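Local coordinates for adenylosuccinate lyase (Francisella tularensis subsp. tularensis SCHU S4, PDB 4EEI), which catalyses the beta-elimination of fumarate from adenylosuccinate to give AMP, and probably the matching fumarate-releasing cleavage on the way to IMP, at the interface of chains A and B and the interface of chains A and C. Sequence-based numbering; all coordinates share one arbitrary frame. Chains: chain A/B/C, Adenylosuccinate lyase.

Contact 1: the interface of chains A and B. Residues chain A 187, 192, 195, 206-208; chain B 421, 424-425, 428.
A polar, two-fold symmetric subunit interface joins chains A and B here, and B:Arg428 pins the C-terminal helix of one copy to a loop-and-helix surface of the other in the tetramer. B:Arg428 and A:Tyr187 meet tip to tip, ring and guanidinium planes 68° apart, with B:Arg428 NH2 donating to the phenol OH of A:Tyr187 at 2.8 Å nearly within the guanidinium plane. Along another edge of the same group B:Arg428 NE donates to the backbone O of A:Glu208 at 2.7 Å. The arginine's CG lies between backbone N and carbonyl carbon (chi1 71°), and the chain then runs extended to NE, carrying the guanidinium well into chain A. B:Arg428 NH1 forms a salt bridge with A:Glu195 OE1 at 3.2 Å, on the syn side of the carboxylate but tilted from its plane. That oxygen also accepts from A:Tyr187 OH, so phenol, carboxylate and guanidinium hold one another. B:Val425 CG2 lies over one guanidinium face toward the rim, the backbone O of A:Glu207 over the other, also toward the rim. Further along, B:Glu421 meets A:Thr192 tip to tip: B:Glu421 OE2 takes the backbone N-H of A:Thr192 N at 3.1 Å, from above the carboxylate plane, while OE1 makes a weak bond with OG1. A water links OG1 to OE2. The A:Thr192 methyl CG2 packs on the A:Tyr187 ring face toward the rim. On chain A the site combines loop residues with the start of helix 192-202; on chain B it runs from the loop at B:Glu421 into helix 422-429.

Contact 2: the interface of chains A and C. Residues chain A 139, 142, 144, 247-248, 344; chain C 245-247.
C:Asp247 and A:Arg139 cross at about a right angle in this contact between two subunits of a fumarase/aspartase-superfamily lyase, their carboxylate and guanidinium planes 39° apart. The arginine grips side-on, one nitrogen to each oxygen: A:Arg139 NE to C:Asp247 OD1 at 2.9 Å on its syn lone pair, and A:Arg139 NH2 to C:Asp247 OD2 at 3.0 Å. An extended stretch from CG to NE brings the A:Arg139 guanidinium to the acid from strand 135-140. C:Arg245 holds C:Asp247 from within its own chain, NE and NH2 both donating to OD1 with the oxygen in the guanidinium plane. Its chain turns at chi3 to double back onto the neighbouring acid. OD1 thus accepts three N-H groups, which would favour a charged carboxylate and offset the nearness of the two arginines, whose A:Arg139 NE and C:Arg245 NH2 are 3.2 Å apart. A:Arg344 approaches differently: its guanidinium is nearly perpendicular to the carboxylate, at 83°, and C:Asp247 OD2 sits over one face toward the rim, a salt bridge of 3.3 Å from A:Arg344 NE. NH1 and NH2 of A:Arg344 meanwhile clasp the backbone O of A:Val248 end-on, fixing the flat group's rotation. The CG2 methyl of A:Val248 packs against the carboxylate carbon of C:Asp247. Beside this charged cluster, C:Ser246 lays CB over the centre of the A:Phe144 ring, 3.3 Å from the centroid, as a CH-pi contact. C:Ser246 OG, anti to the carbonyl carbon (chi1 -67°), accepts the N-H of A:Phe144 N at 2.8 Å. C:Ser246 N donates to the backbone O of A:Gly142 at 3.1 Å, so the serine is tied to the turn between strands 135-140 and 143-149.

Contact 1: the interface of chains A and B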
ATOM      1  N   TYR A 187     -31.135  19.199   6.712  1.00 29.01           N
ATOM      2  CA  TYR A 187     -32.396  19.631   6.094  1.00 28.07           C
ATOM      3  C   TYR A 187     -32.979  20.913   6.688  1.00 32.05           C
ATOM      4  O   TYR A 187     -34.142  20.944   7.088  1.00 32.72           O
ATOM      5  CB  TYR A 187     -33.439  18.507   6.174  1.00 28.79           C
ATOM      6  CG  TYR A 187     -32.972  17.233   5.517  1.00 29.61           C
ATOM      7  CD1 TYR A 187     -32.257  16.284   6.233  1.00 28.88           C
ATOM      8  CD2 TYR A 187     -33.226  16.994   4.171  1.00 31.16           C
ATOM      9  CE1 TYR A 187     -31.817  15.116   5.631  1.00 31.60           C
ATOM     10  CE2 TYR A 187     -32.788  15.836   3.558  1.00 34.36           C
ATOM     11  CZ  TYR A 187     -32.089  14.899   4.292  1.00 32.76           C
ATOM     12  OH  TYR A 187     -31.656  13.747   3.676  1.00 34.80           O
ATOM     13  N   THR A 192     -37.015  16.031   3.133  1.00 30.71           N
ATOM     14  CA  THR A 192     -36.678  14.720   2.602  1.00 30.36           C
ATOM     15  C   THR A 192     -37.588  14.396   1.412  1.00 30.68           C
ATOM     16  O   THR A 192     -37.239  13.600   0.542  1.00 29.34           O
ATOM     17  CB  THR A 192     -36.777  13.640   3.682  1.00 33.70           C
ATOM     18  OG1 THR A 192     -38.020  13.781   4.379  1.00 33.39           O
ATOM     19  CG2 THR A 192     -35.632  13.780   4.676  1.00 31.77           C
ATOM     20  N   GLU A 195     -35.883  16.024  -1.551  1.00 30.01           N
ATOM     21  CA  GLU A 195     -34.732  15.198  -1.876  1.00 29.11           C
ATOM     22  C   GLU A 195     -35.132  13.938  -2.643  1.00 28.97           C
ATOM     23  O   GLU A 195     -34.461  13.544  -3.603  1.00 24.95           O
ATOM     24  CB  GLU A 195     -33.989  14.824  -0.586  1.00 29.68           C
ATOM     25  CG  GLU A 195     -32.838  13.857  -0.772  1.00 24.68           C
ATOM     26  CD  GLU A 195     -32.137  13.538   0.541  1.00 26.17           C
ATOM     27  OE1 GLU A 195     -32.846  13.256   1.528  1.00 28.90           O
ATOM     28  OE2 GLU A 195     -30.885  13.563   0.590  1.00 25.87           O
ATOM     29  N   VAL A 206     -31.577   7.594  -2.497  1.00 25.10           N
ATOM     30  CA  VAL A 206     -31.129   8.630  -1.569  1.00 24.85           C
ATOM     31  C   VAL A 206     -30.198   8.035  -0.513  1.00 25.75           C
ATOM     32  O   VAL A 206     -30.487   6.968   0.030  1.00 21.53           O
ATOM     33  CB  VAL A 206     -32.349   9.244  -0.845  1.00 28.43           C
ATOM     34  CG1 VAL A 206     -31.913  10.169   0.280  1.00 28.41           C
ATOM     35  CG2 VAL A 206     -33.249   9.989  -1.827  1.00 26.86           C
ATOM     36  N   GLU A 207     -29.098   8.719  -0.210  1.00 25.77           N
ATOM     37  CA  GLU A 207     -28.175   8.273   0.850  1.00 25.40           C
ATOM     38  C   GLU A 207     -28.901   8.192   2.192  1.00 23.42           C
ATOM     39  O   GLU A 207     -29.585   9.140   2.567  1.00 28.69           O
ATOM     40  CB  GLU A 207     -27.006   9.262   0.970  1.00 26.73           C
ATOM     41  CG  GLU A 207     -25.909   8.801   1.914  1.00 29.01           C
ATOM     42  CD  GLU A 207     -25.287   7.501   1.458  1.00 29.64           C
ATOM     43  OE1 GLU A 207     -25.333   6.509   2.218  1.00 31.03           O
ATOM     44  OE2 GLU A 207     -24.755   7.469   0.329  1.00 28.57           O
ATOM     45  N   GLU A 208     -28.765   7.078   2.917  1.00 24.53           N
ATOM     46  CA  GLU A 208     -29.512   6.907   4.174  1.00 27.08           C
ATOM     47  C   GLU A 208     -29.125   7.962   5.200  1.00 27.89           C
ATOM     48  O   GLU A 208     -29.987   8.618   5.790  1.00 26.76           O
ATOM     49  CB  GLU A 208     -29.316   5.508   4.770  1.00 28.93           C
ATOM     50  CG  GLU A 208     -30.021   4.387   4.021  1.00 34.62           C
ATOM     51  CD  GLU A 208     -29.269   3.954   2.775  1.00 39.59           C
ATOM     52  OE1 GLU A 208     -28.085   4.343   2.616  1.00 33.75           O
ATOM     53  OE2 GLU A 208     -29.868   3.223   1.955  1.00 45.90           O
TER
ATOM     54  N   GLU B 421     -36.131  16.872  10.154  1.00 31.77           N
ATOM     55  CA  GLU B 421     -36.271  15.618   9.418  1.00 37.02           C
ATOM     56  C   GLU B 421     -35.633  14.423  10.114  1.00 36.84           C
ATOM     57  O   GLU B 421     -35.492  13.359   9.507  1.00 35.32           O
ATOM     58  CB  GLU B 421     -35.682  15.755   8.006  1.00 33.53           C
ATOM     59  CG  GLU B 421     -36.422  16.745   7.100  1.00 35.82           C
ATOM     60  CD  GLU B 421     -37.737  16.194   6.560  1.00 42.35           C
ATOM     61  OE1 GLU B 421     -38.134  15.075   6.949  1.00 47.62           O
ATOM     62  OE2 GLU B 421     -38.372  16.882   5.738  1.00 42.61           O
ATOM     63  N   HIS B 424     -37.406  10.979  10.016  0.56 34.07           N
ATOM     64  CA  HIS B 424     -37.328  10.352   8.696  0.56 33.86           C
ATOM     65  C   HIS B 424     -35.955   9.743   8.440  0.56 31.28           C
ATOM     66  O   HIS B 424     -35.847   8.675   7.842  0.56 31.48           O
ATOM     67  CB  HIS B 424     -37.637  11.365   7.593  0.56 35.32           C
ATOM     68  CG  HIS B 424     -39.069  11.796   7.547  0.56 38.51           C
ATOM     69  ND1 HIS B 424     -39.457  13.107   7.723  0.56 41.60           N
ATOM     70  CD2 HIS B 424     -40.205  11.091   7.336  0.56 39.94           C
ATOM     71  CE1 HIS B 424     -40.771  13.190   7.624  0.56 41.47           C
ATOM     72  NE2 HIS B 424     -41.250  11.982   7.387  0.56 42.21           N
ATOM     73  N   VAL B 425     -34.910  10.438   8.875  1.00 29.71           N
ATOM     74  CA  VAL B 425     -33.540   9.970   8.681  1.00 29.48           C
ATOM     75  C   VAL B 425     -33.321   8.668   9.447  1.00 31.99           C
ATOM     76  O   VAL B 425     -32.713   7.734   8.929  1.00 29.92           O
ATOM     77  CB  VAL B 425     -32.495  11.024   9.088  1.00 29.12           C
ATOM     78  CG1 VAL B 425     -31.087  10.428   9.060  1.00 25.39           C
ATOM     79  CG2 VAL B 425     -32.557  12.233   8.153  1.00 26.94           C
ATOM     80  N   ARG B 428     -35.539   5.730   7.678  1.00 32.30           N
ATOM     81  CA  ARG B 428     -34.977   5.162   6.457  1.00 34.44           C
ATOM     82  C   ARG B 428     -33.684   4.386   6.702  1.00 30.77           C
ATOM     83  O   ARG B 428     -33.300   3.525   5.906  1.00 31.06           O
ATOM     84  CB  ARG B 428     -34.765   6.254   5.406  1.00 31.54           C
ATOM     85  CG  ARG B 428     -33.639   7.205   5.718  1.00 30.32           C
ATOM     86  CD  ARG B 428     -33.636   8.362   4.731  1.00 29.57           C
ATOM     87  NE  ARG B 428     -32.469   9.217   4.911  1.00 28.00           N
ATOM     88  CZ  ARG B 428     -32.352  10.430   4.383  1.00 31.86           C
ATOM     89  NH1 ARG B 428     -33.339  10.928   3.648  1.00 29.17           N
ATOM     90  NH2 ARG B 428     -31.251  11.141   4.590  1.00 27.36           N
TER
HETATM   91  O   HOH W   1     -40.455  15.830   4.134  1.00 47.10           O

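Contact 2: the interface of chains A and C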
ATOM      1  N   ARG A 139       1.682 -27.290 -14.342  1.00 21.68           N
ATOM      2  CA  ARG A 139       2.909 -27.009 -13.611  1.00 25.07           C
ATOM      3  C   ARG A 139       2.630 -26.491 -12.208  1.00 23.38           C
ATOM      4  O   ARG A 139       1.782 -25.625 -12.016  1.00 23.46           O
ATOM      5  CB  ARG A 139       3.730 -25.956 -14.357  1.00 26.21           C
ATOM      6  CG  ARG A 139       4.345 -26.439 -15.663  1.00 24.00           C
ATOM      7  CD  ARG A 139       5.058 -25.280 -16.352  1.00 25.57           C
ATOM      8  NE  ARG A 139       5.491 -25.614 -17.705  1.00 25.50           N
ATOM      9  CZ  ARG A 139       4.698 -25.553 -18.770  1.00 27.96           C
ATOM     10  NH1 ARG A 139       3.429 -25.187 -18.636  1.00 29.26           N
ATOM     11  NH2 ARG A 139       5.170 -25.858 -19.968  1.00 30.63           N
ATOM     12  N   GLY A 142       6.289 -24.108 -11.033  1.00 23.22           N
ATOM     13  CA  GLY A 142       6.943 -24.022 -12.324  1.00 24.12           C
ATOM     14  C   GLY A 142       7.435 -25.367 -12.824  1.00 23.78           C
ATOM     15  O   GLY A 142       8.057 -25.438 -13.880  1.00 22.76           O
ATOM     16  N   PHE A 144       6.841 -29.505 -13.928  1.00 25.33           N
ATOM     17  CA  PHE A 144       5.837 -30.367 -14.533  1.00 25.59           C
ATOM     18  C   PHE A 144       5.231 -31.246 -13.450  1.00 27.72           C
ATOM     19  O   PHE A 144       5.947 -31.811 -12.626  1.00 25.85           O
ATOM     20  CB  PHE A 144       6.476 -31.274 -15.586  1.00 26.48           C
ATOM     21  CG  PHE A 144       7.032 -30.542 -16.774  1.00 28.83           C
ATOM     22  CD1 PHE A 144       6.488 -29.339 -17.186  1.00 25.29           C
ATOM     23  CD2 PHE A 144       8.099 -31.068 -17.485  1.00 33.66           C
ATOM     24  CE1 PHE A 144       7.000 -28.672 -18.282  1.00 29.97           C
ATOM     25  CE2 PHE A 144       8.615 -30.406 -18.581  1.00 32.51           C
ATOM     26  CZ  PHE A 144       8.065 -29.206 -18.980  1.00 31.51           C
ATOM     27  N   ASP A 247      11.870 -20.349 -23.741  1.00 27.16           N
ATOM     28  CA  ASP A 247      12.000 -21.696 -23.211  1.00 30.19           C
ATOM     29  C   ASP A 247      10.716 -22.520 -23.349  1.00 28.99           C
ATOM     30  O   ASP A 247      10.779 -23.714 -23.628  1.00 33.11           O
ATOM     31  CB  ASP A 247      12.461 -21.648 -21.753  1.00 31.17           C
ATOM     32  CG  ASP A 247      13.641 -20.717 -21.550  1.00 30.62           C
ATOM     33  OD1 ASP A 247      13.416 -19.515 -21.302  1.00 29.71           O
ATOM     34  OD2 ASP A 247      14.793 -21.185 -21.646  1.00 31.42           O
ATOM     35  N   VAL A 248       9.557 -21.904 -23.129  1.00 25.25           N
ATOM     36  CA  VAL A 248       8.301 -22.641 -23.259  1.00 23.42           C
ATOM     37  C   VAL A 248       7.657 -22.534 -24.644  1.00 24.50           C
ATOM     38  O   VAL A 248       7.352 -23.545 -25.275  1.00 26.92           O
ATOM     39  CB  VAL A 248       7.281 -22.168 -22.208  1.00 23.21           C
ATOM     40  CG1 VAL A 248       6.065 -23.080 -22.195  1.00 31.81           C
ATOM     41  CG2 VAL A 248       7.928 -22.103 -20.835  1.00 24.27           C
ATOM     42  N   ARG A 344       5.263 -31.500 -25.739  1.00 34.25           N
ATOM     43  CA  ARG A 344       5.826 -31.399 -24.397  1.00 37.86           C
ATOM     44  C   ARG A 344       5.235 -32.470 -23.478  1.00 36.66           C
ATOM     45  O   ARG A 344       5.951 -33.071 -22.680  1.00 33.84           O
ATOM     46  CB  ARG A 344       5.623 -29.992 -23.825  1.00 35.94           C
ATOM     47  CG  ARG A 344       6.245 -29.781 -22.456  1.00 35.63           C
ATOM     48  CD  ARG A 344       6.438 -28.294 -22.158  1.00 36.37           C
ATOM     49  NE  ARG A 344       7.617 -27.753 -22.835  1.00 36.66           N
ATOM     50  CZ  ARG A 344       7.614 -26.701 -23.654  1.00 36.82           C
ATOM     51  NH1 ARG A 344       6.490 -26.042 -23.918  1.00 29.06           N
ATOM     52  NH2 ARG A 344       8.748 -26.303 -24.208  1.00 36.47           N
TER
ATOM     53  N   ARG C 245      12.383 -23.593 -13.272  1.00 22.07           N
ATOM     54  CA  ARG C 245      11.217 -24.238 -13.894  1.00 24.02           C
ATOM     55  C   ARG C 245      11.618 -25.357 -14.862  1.00 27.04           C
ATOM     56  O   ARG C 245      12.704 -25.316 -15.444  1.00 26.16           O
ATOM     57  CB  ARG C 245      10.294 -23.203 -14.569  1.00 28.18           C
ATOM     58  CG  ARG C 245      10.871 -22.527 -15.802  1.00 28.66           C
ATOM     59  CD  ARG C 245       9.867 -21.560 -16.446  1.00 27.96           C
ATOM     60  NE  ARG C 245       8.725 -22.286 -16.996  1.00 29.39           N
ATOM     61  CZ  ARG C 245       7.463 -21.859 -16.959  1.00 26.64           C
ATOM     62  NH1 ARG C 245       7.155 -20.691 -16.406  1.00 25.23           N
ATOM     63  NH2 ARG C 245       6.503 -22.612 -17.475  1.00 24.39           N
ATOM     64  N   SER C 246      10.755 -26.366 -15.007  1.00 27.47           N
ATOM     65  CA  SER C 246      11.063 -27.544 -15.825  1.00 28.97           C
ATOM     66  C   SER C 246      11.523 -27.199 -17.235  1.00 27.27           C
ATOM     67  O   SER C 246      12.394 -27.879 -17.784  1.00 24.27           O
ATOM     68  CB  SER C 246       9.856 -28.478 -15.925  1.00 27.57           C
ATOM     69  OG  SER C 246       9.546 -29.068 -14.685  1.00 29.89           O
ATOM     70  N   ASP C 247      10.905 -26.176 -17.815  1.00 27.11           N
ATOM     71  CA  ASP C 247      11.225 -25.735 -19.166  1.00 25.83           C
ATOM     72  C   ASP C 247      12.653 -25.209 -19.295  1.00 24.76           C
ATOM     73  O   ASP C 247      13.316 -25.455 -20.300  1.00 35.35           O
ATOM     74  CB  ASP C 247      10.213 -24.690 -19.638  1.00 28.85           C
ATOM     75  CG  ASP C 247       8.778 -25.114 -19.381  1.00 28.37           C
ATOM     76  OD1 ASP C 247       8.238 -24.773 -18.310  1.00 27.70           O
ATOM     77  OD2 ASP C 247       8.191 -25.794 -20.248  1.00 30.19           O
TER

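Contact 1 and contact 2 lie about 60 Å apart, measured between the centres of their C-alpha atoms, toward opposite ends of the elongated chain A. They share no residue of chain A: contact 1 draws on helix 192-202 and nearby loops, contact 2 on strands 135-140 and 143-149, the loop at A:Asp247 and A:Val248, and helix 338-347. Each joins chain A to a different neighbour, through two-fold interfaces in which every contact has a twin. Together they help one subunit bridge two others, consistent with the deposited tetramer. Arginine-carboxylate pairing recurs in both, with the arginine contributed by chain B in contact 1 and by chain A across contact 2.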